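Long-range contacts in Hcp1 family type VI secretion system effector (Salmonella typhimurium, PDB 5XHH), which is an Hcp-family effector of the type VI secretion system, and probably stacks as rings into the tube that the system expels: residues L104-S110 and E123-F129; I9-E15 and D63-L69. All blocks are in the same frame, centred on the assembly; numbering follows the deposited sequence.

How the contacts relate
Followed from the N terminus, the chain leaves strand 3-9 through the turn and loop of residues 9-15, and contact 2 closes when the start of helix 66-75 packs against that loop, 48 residues further on. Contact 1 opens only afterwards: strands 104-113 and 121-129 form a hairpin, with 12 residues between its segments. The two contacts therefore follow in series, neither nested nor crossed, with centres about 12 Å apart. They meet where Ser66 OG and Glu123 OE2 are 2.7 Å apart, a probable hydrogen bond, and where Leu69 O packs on Val106 and Val109. Contact 2 joins the helix start to the loop after strand 3-9, and these junction contacts join the helix to the hairpin.

Contact 1. Residues L104-S110 and E123-F129; sequences LIVAVVS and ETVELSF
Val106 and Leu127 lie side by side on one face of an antiparallel beta hairpin, pointing the same way, with Val106 CG2 3.7 Å from Leu127 CD2. Leu127 CB also meets the tip of Leu104, whose CD2 is 4.0 Å away. Leu104 in turn runs slantwise past the root of Phe129: its CG touches Phe129 CB, while the phenyl ring, with CG wedged between backbone N and carbonyl carbon (chi1 58°), leads away from the pair. At the other end of this face Val109 CG1 sits 3.6 Å from Glu123 OE1, touching the carboxylate of an extended side chain whose other oxygen, OE2, is hydrogen-bonded to Ser66 OG and His60 NE2.

The opposite face carries Val108 and Glu126, again side by side. Val108 CB packs on Glu126 CB at 3.8 Å, and Val108 CG2 lies against the carboxylate, whose OE1 is hydrogen-bonded to Asn55.

A classic beta bulge explains the change of register between these pairs. Ala107 and Val108 both face Glu126, and Glu126 O accepts from Ala107 N at 2.7 Å and from Val108 N at 3.2 Å, both donors approaching from the same face of its carbonyl plane. Within the bulge Glu126 N donates back to Val108 O at 2.9 Å (N-H...O angle 164°); regular pairing resumes at Val109 with Val125 and Ser110 with Thr124. The strand directions differ by 149°, so the hairpin is twisted rather than flat.

The hairpin forms one side of a four-stranded antiparallel sheet: strand 121-129 is bonded on its other edge to strand 51-61, through Val125 with Phe58 and Leu127 with Leu56. Tyr72 and Cys73 of helix 66-75 pack on Val106, and Cys73 also on Val109, while Leu104 reaches Ile79 and Ala82 of strand 79-88.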
loop_
_atom_site.group_PDB
_atom_site.type_symbol
_atom_site.label_atom_id
_atom_site.label_comp_id
_atom_site.label_asym_id
_atom_site.label_seq_id
_atom_site.Cartn_x
_atom_site.Cartn_y
_atom_site.Cartn_z
ATOM N N LEU A 104 -0.153 2.948 9.819
ATOM C CA LEU A 104 0.970 2.905 8.903
ATOM C C LEU A 104 1.961 4.021 9.207
ATOM O O LEU A 104 1.595 5.078 9.732
ATOM C CB LEU A 104 0.500 3.021 7.446
ATOM C CG LEU A 104 -0.492 1.961 6.956
ATOM C CD1 LEU A 104 -1.971 2.410 7.136
ATOM C CD2 LEU A 104 -0.197 1.550 5.502
ATOM N N ILE A 105 3.222 3.756 8.865
ATOM C CA ILE A 105 4.292 4.744 8.836
ATOM C C ILE A 105 4.952 4.671 7.464
ATOM O O ILE A 105 5.094 3.582 6.895
ATOM C CB ILE A 105 5.325 4.486 9.955
ATOM C CG1 ILE A 105 4.698 4.707 11.337
ATOM C CG2 ILE A 105 6.522 5.404 9.820
ATOM C CD1 ILE A 105 5.629 4.325 12.469
ATOM N N VAL A 106 5.351 5.823 6.929
ATOM C CA VAL A 106 6.118 5.852 5.684
ATOM C C VAL A 106 7.567 5.534 6.024
ATOM O O VAL A 106 8.251 6.339 6.658
ATOM C CB VAL A 106 6.001 7.201 4.971
ATOM C CG1 VAL A 106 6.699 7.131 3.612
ATOM C CG2 VAL A 106 4.530 7.580 4.791
ATOM N N ALA A 107 8.046 4.363 5.596
ATOM C CA ALA A 107 9.379 3.945 6.009
ATOM C C ALA A 107 10.449 4.291 4.983
ATOM O O ALA A 107 11.603 4.516 5.369
ATOM C CB ALA A 107 9.416 2.435 6.280
ATOM N N VAL A 108 10.099 4.314 3.695
ATOM C CA VAL A 108 11.072 4.579 2.629
ATOM C C VAL A 108 10.405 5.404 1.542
ATOM O O VAL A 108 9.285 5.091 1.126
ATOM C CB VAL A 108 11.640 3.286 1.992
ATOM C CG1 VAL A 108 12.527 3.630 0.807
ATOM C CG2 VAL A 108 12.423 2.466 2.993
ATOM N N VAL A 109 11.096 6.446 1.065
ATOM C CA VAL A 109 10.688 7.167 -0.135
ATOM C C VAL A 109 11.906 7.303 -1.045
ATOM O O VAL A 109 12.933 7.858 -0.642
ATOM C CB VAL A 109 10.074 8.549 0.178
ATOM C CG1 VAL A 109 9.486 9.155 -1.085
ATOM C CG2 VAL A 109 8.973 8.422 1.231
ATOM N N SER A 110 11.769 6.838 -2.281
ATOM C CA SER A 110 12.903 6.580 -3.163
ATOM C C SER A 110 12.587 7.073 -4.568
ATOM O O SER A 110 12.205 6.294 -5.451
ATOM C CB SER A 110 13.245 5.090 -3.158
ATOM O OG SER A 110 14.342 4.823 -4.003
ATOM N N GLU A 123 8.906 6.655 -8.334
ATOM C CA GLU A 123 9.199 6.733 -6.909
ATOM C C GLU A 123 8.715 5.457 -6.245
ATOM O O GLU A 123 7.511 5.144 -6.294
ATOM C CB GLU A 123 8.524 7.954 -6.306
ATOM C CG GLU A 123 8.848 8.234 -4.866
ATOM C CD GLU A 123 8.259 9.557 -4.429
ATOM O OE1 GLU A 123 9.019 10.536 -4.347
ATOM O OE2 GLU A 123 7.029 9.630 -4.185
ATOM N N THR A 124 9.650 4.731 -5.638
ATOM C CA THR A 124 9.331 3.581 -4.807
ATOM C C THR A 124 9.088 4.038 -3.378
ATOM O O THR A 124 9.778 4.921 -2.869
ATOM C CB THR A 124 10.469 2.555 -4.862
ATOM O OG1 THR A 124 10.558 2.049 -6.189
ATOM C CG2 THR A 124 10.231 1.386 -3.898
ATOM N N VAL A 125 8.085 3.448 -2.742
ATOM C CA VAL A 125 7.648 3.836 -1.410
ATOM C C VAL A 125 7.416 2.572 -0.598
ATOM O O VAL A 125 6.839 1.598 -1.093
ATOM C CB VAL A 125 6.353 4.678 -1.458
ATOM C CG1 VAL A 125 5.933 5.099 -0.049
ATOM C CG2 VAL A 125 6.525 5.884 -2.369
ATOM N N GLU A 126 7.857 2.587 0.646
ATOM C CA GLU A 126 7.534 1.534 1.585
ATOM C C GLU A 126 6.757 2.134 2.741
ATOM O O GLU A 126 7.172 3.159 3.308
ATOM C CB GLU A 126 8.781 0.836 2.091
ATOM C CG GLU A 126 9.502 0.034 1.029
ATOM C CD GLU A 126 10.693 -0.687 1.617
ATOM O OE1 GLU A 126 10.654 -0.964 2.835
ATOM O OE2 GLU A 126 11.658 -0.969 0.872
ATOM N N LEU A 127 5.636 1.479 3.067
ATOM C CA LEU A 127 4.776 1.816 4.194
ATOM C C LEU A 127 4.718 0.612 5.116
ATOM O O LEU A 127 4.343 -0.487 4.688
ATOM C CB LEU A 127 3.363 2.175 3.741
ATOM C CG LEU A 127 3.110 3.163 2.610
ATOM C CD1 LEU A 127 1.629 3.192 2.294
ATOM C CD2 LEU A 127 3.623 4.549 2.955
ATOM N N SER A 128 5.089 0.804 6.371
ATOM C CA SER A 128 4.862 -0.262 7.324
ATOM C C SER A 128 3.417 -0.193 7.787
ATOM O O SER A 128 2.811 0.876 7.812
ATOM C CB SER A 128 5.813 -0.141 8.510
ATOM O OG SER A 128 5.506 1.030 9.227
ATOM N N PHE A 129 2.847 -1.351 8.109
ATOM C CA PHE A 129 1.484 -1.407 8.611
ATOM C C PHE A 129 1.408 -2.473 9.693
ATOM O O PHE A 129 2.118 -3.481 9.643
ATOM C CB PHE A 129 0.463 -1.705 7.489
ATOM C CG PHE A 129 0.717 -2.997 6.762
ATOM C CD1 PHE A 129 1.541 -3.030 5.649
ATOM C CD2 PHE A 129 0.145 -4.178 7.195
ATOM C CE1 PHE A 129 1.785 -4.223 4.976
ATOM C CE2 PHE A 129 0.383 -5.372 6.533
ATOM C CZ PHE A 129 1.210 -5.391 5.412
#

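Contact 2. Residues I9-E15 and D63-L69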
loop_
_atom_site.group_PDB
_atom_site.type_symbol
_atom_site.label_atom_id
_atom_site.label_comp_id
_atom_site.label_asym_id
_atom_site.label_seq_id
_atom_site.Cartn_x
_atom_site.Cartn_y
_atom_site.Cartn_z
ATOM N N ILE A 9 -4.527 7.053 0.752
ATOM C CA ILE A 9 -3.800 7.231 1.999
ATOM C C ILE A 9 -4.401 8.406 2.760
ATOM O O ILE A 9 -4.480 9.518 2.228
ATOM C CB ILE A 9 -2.300 7.460 1.750
ATOM C CG1 ILE A 9 -1.699 6.300 0.947
ATOM C CG2 ILE A 9 -1.579 7.616 3.083
ATOM C CD1 ILE A 9 -0.235 6.498 0.627
ATOM N N ASP A 10 -4.813 8.162 4.007
ATOM C CA ASP A 10 -5.332 9.242 4.843
ATOM C C ASP A 10 -4.317 10.377 4.920
ATOM O O ASP A 10 -3.138 10.152 5.207
ATOM C CB ASP A 10 -5.647 8.738 6.251
ATOM C CG ASP A 10 -6.921 7.922 6.327
ATOM O OD1 ASP A 10 -7.681 7.882 5.342
ATOM O OD2 ASP A 10 -7.175 7.347 7.404
ATOM N N GLY A 11 -4.770 11.594 4.642
ATOM C CA GLY A 11 -3.907 12.753 4.704
ATOM C C GLY A 11 -2.894 12.884 3.585
ATOM O O GLY A 11 -2.170 13.883 3.548
ATOM N N ILE A 12 -2.815 11.922 2.669
ATOM C CA ILE A 12 -1.845 11.988 1.578
ATOM C C ILE A 12 -2.568 11.760 0.262
ATOM O O ILE A 12 -2.588 10.644 -0.269
ATOM C CB ILE A 12 -0.701 10.972 1.768
ATOM C CG1 ILE A 12 0.054 11.276 3.056
ATOM C CG2 ILE A 12 0.300 11.040 0.617
ATOM C CD1 ILE A 12 1.237 10.398 3.294
ATOM N N ASP A 13 -3.166 12.819 -0.269
ATOM C CA ASP A 13 -3.842 12.738 -1.549
ATOM C C ASP A 13 -2.861 12.490 -2.679
ATOM O O ASP A 13 -1.728 12.982 -2.678
ATOM C CB ASP A 13 -4.601 14.027 -1.852
ATOM C CG ASP A 13 -5.800 14.214 -0.962
ATOM O OD1 ASP A 13 -6.138 13.270 -0.216
ATOM O OD2 ASP A 13 -6.408 15.299 -1.029
ATOM N N GLY A 14 -3.319 11.733 -3.656
ATOM C CA GLY A 14 -2.688 11.642 -4.934
ATOM C C GLY A 14 -3.379 12.512 -5.958
ATOM O O GLY A 14 -3.988 13.538 -5.635
ATOM N N GLU A 15 -3.337 12.069 -7.201
ATOM C CA GLU A 15 -3.648 12.921 -8.329
ATOM C C GLU A 15 -4.723 12.347 -9.232
ATOM O O GLU A 15 -5.111 13.014 -10.193
ATOM C CB GLU A 15 -2.372 13.144 -9.148
ATOM C CG GLU A 15 -2.195 14.500 -9.713
ATOM C CD GLU A 15 -0.807 14.664 -10.255
ATOM O OE1 GLU A 15 0.119 14.911 -9.459
ATOM O OE2 GLU A 15 -0.640 14.490 -11.474
ATOM N N ASP A 63 4.312 12.425 -8.105
ATOM C CA ASP A 63 3.021 13.080 -8.288
ATOM C C ASP A 63 2.711 13.900 -7.043
ATOM O O ASP A 63 3.585 14.114 -6.198
ATOM C CB ASP A 63 1.932 12.042 -8.623
ATOM C CG ASP A 63 1.741 10.994 -7.524
ATOM O OD1 ASP A 63 2.074 11.268 -6.352
ATOM O OD2 ASP A 63 1.236 9.889 -7.846
ATOM N N ARG A 64 1.446 14.331 -6.915
ATOM C CA ARG A 64 1.057 15.220 -5.825
ATOM C C ARG A 64 1.313 14.603 -4.449
ATOM O O ARG A 64 1.507 15.334 -3.474
ATOM C CB ARG A 64 -0.424 15.609 -5.965
ATOM C CG ARG A 64 -0.978 16.404 -4.779
ATOM C CD ARG A 64 -2.504 16.411 -4.726
ATOM N NE ARG A 64 -3.083 17.478 -5.536
ATOM C CZ ARG A 64 -3.328 18.710 -5.094
ATOM N NH1 ARG A 64 -3.042 19.043 -3.843
ATOM N NH2 ARG A 64 -3.860 19.615 -5.904
ATOM N N ALA A 65 1.317 13.273 -4.339
ATOM C CA ALA A 65 1.538 12.659 -3.032
ATOM C C ALA A 65 2.997 12.712 -2.603
ATOM O O ALA A 65 3.284 12.649 -1.403
ATOM C CB ALA A 65 1.065 11.201 -3.038
ATOM N N SER A 66 3.914 12.857 -3.562
ATOM C CA SER A 66 5.331 12.668 -3.270
ATOM C C SER A 66 5.860 13.598 -2.187
ATOM O O SER A 66 6.493 13.098 -1.241
ATOM C CB SER A 66 6.123 12.785 -4.576
ATOM O OG SER A 66 5.829 11.700 -5.424
ATOM N N PRO A 67 5.647 14.921 -2.231
ATOM C CA PRO A 67 6.167 15.754 -1.133
ATOM C C PRO A 67 5.591 15.371 0.214
ATOM O O PRO A 67 6.291 15.466 1.231
ATOM C CB PRO A 67 5.763 17.182 -1.542
ATOM C CG PRO A 67 5.504 17.115 -3.016
ATOM C CD PRO A 67 4.921 15.736 -3.221
ATOM N N ASN A 68 4.338 14.912 0.258
ATOM C CA ASN A 68 3.762 14.534 1.541
ATOM C C ASN A 68 4.233 13.167 2.002
ATOM O O ASN A 68 4.402 12.959 3.206
ATOM C CB ASN A 68 2.238 14.588 1.473
ATOM C CG ASN A 68 1.712 15.982 1.720
ATOM O OD1 ASN A 68 2.203 16.681 2.596
ATOM N ND2 ASN A 68 0.734 16.403 0.934
ATOM N N LEU A 69 4.444 12.222 1.084
ATOM C CA LEU A 69 5.104 10.978 1.482
ATOM C C LEU A 69 6.479 11.270 2.084
ATOM O O LEU A 69 6.823 10.753 3.149
ATOM C CB LEU A 69 5.212 10.029 0.286
ATOM C CG LEU A 69 3.885 9.509 -0.260
ATOM C CD1 LEU A 69 4.093 8.926 -1.623
ATOM C CD2 LEU A 69 3.321 8.440 0.685
HETATM O O HOH W 1 -0.526 15.030 -1.388
HETATM O O HOH W 2 -1.443 10.016 -8.141
#
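Ile12 packs on Ala65 and Leu69, where a turn leads into helix 66-75 through a capping box, in which Asp63 OD1 accepts from Ala65 N and Ser66 OG accepts from Asp63 N. The Asp63 carboxylate, set between its own backbone N and carbonyl carbon (chi1 60°), is folded back over the turn, and Ala65 N meets OD1 from above the carboxylate plane.

The tight part is apolar. Both branches of Ile12 are used: CG2 rests on Ala65 CB at 3.7 Å, and CD1 meets Leu69 CD2 at 3.9 Å, the two side chains crossing at about a right angle. Ile9 CD1 reaches the same Leu69 methyl from the strand end. A type II turn from Ile9 to Ile12 brings both isoleucines to this side, and Leu127 and Ile25 border Ile9 beyond it.

Toward solvent the contact becomes polar and sparser. The aliphatic part of Arg64 passes over the loop, with CD 3.4 Å from Gly14 O, but its charged end makes no salt bridge here: Asp13 OD2 and Arg64 NH1 are 5.8 Å apart. Glu15 instead spends its carboxylate on the backbone, OE1 accepting from Arg64 N at 2.9 Å on its anti side, with a bent N-H...O angle of 131°. A water joins Glu15 N to Asp63 OD2, an oxygen that also bonds to His60. Asn68 OD1 is hydrogen-bonded to Lys71 NZ. A second water donates to Asp13 O at 2.7 Å and to Arg64 O, and accepts from Asn68 ND2 at 3.0 Å.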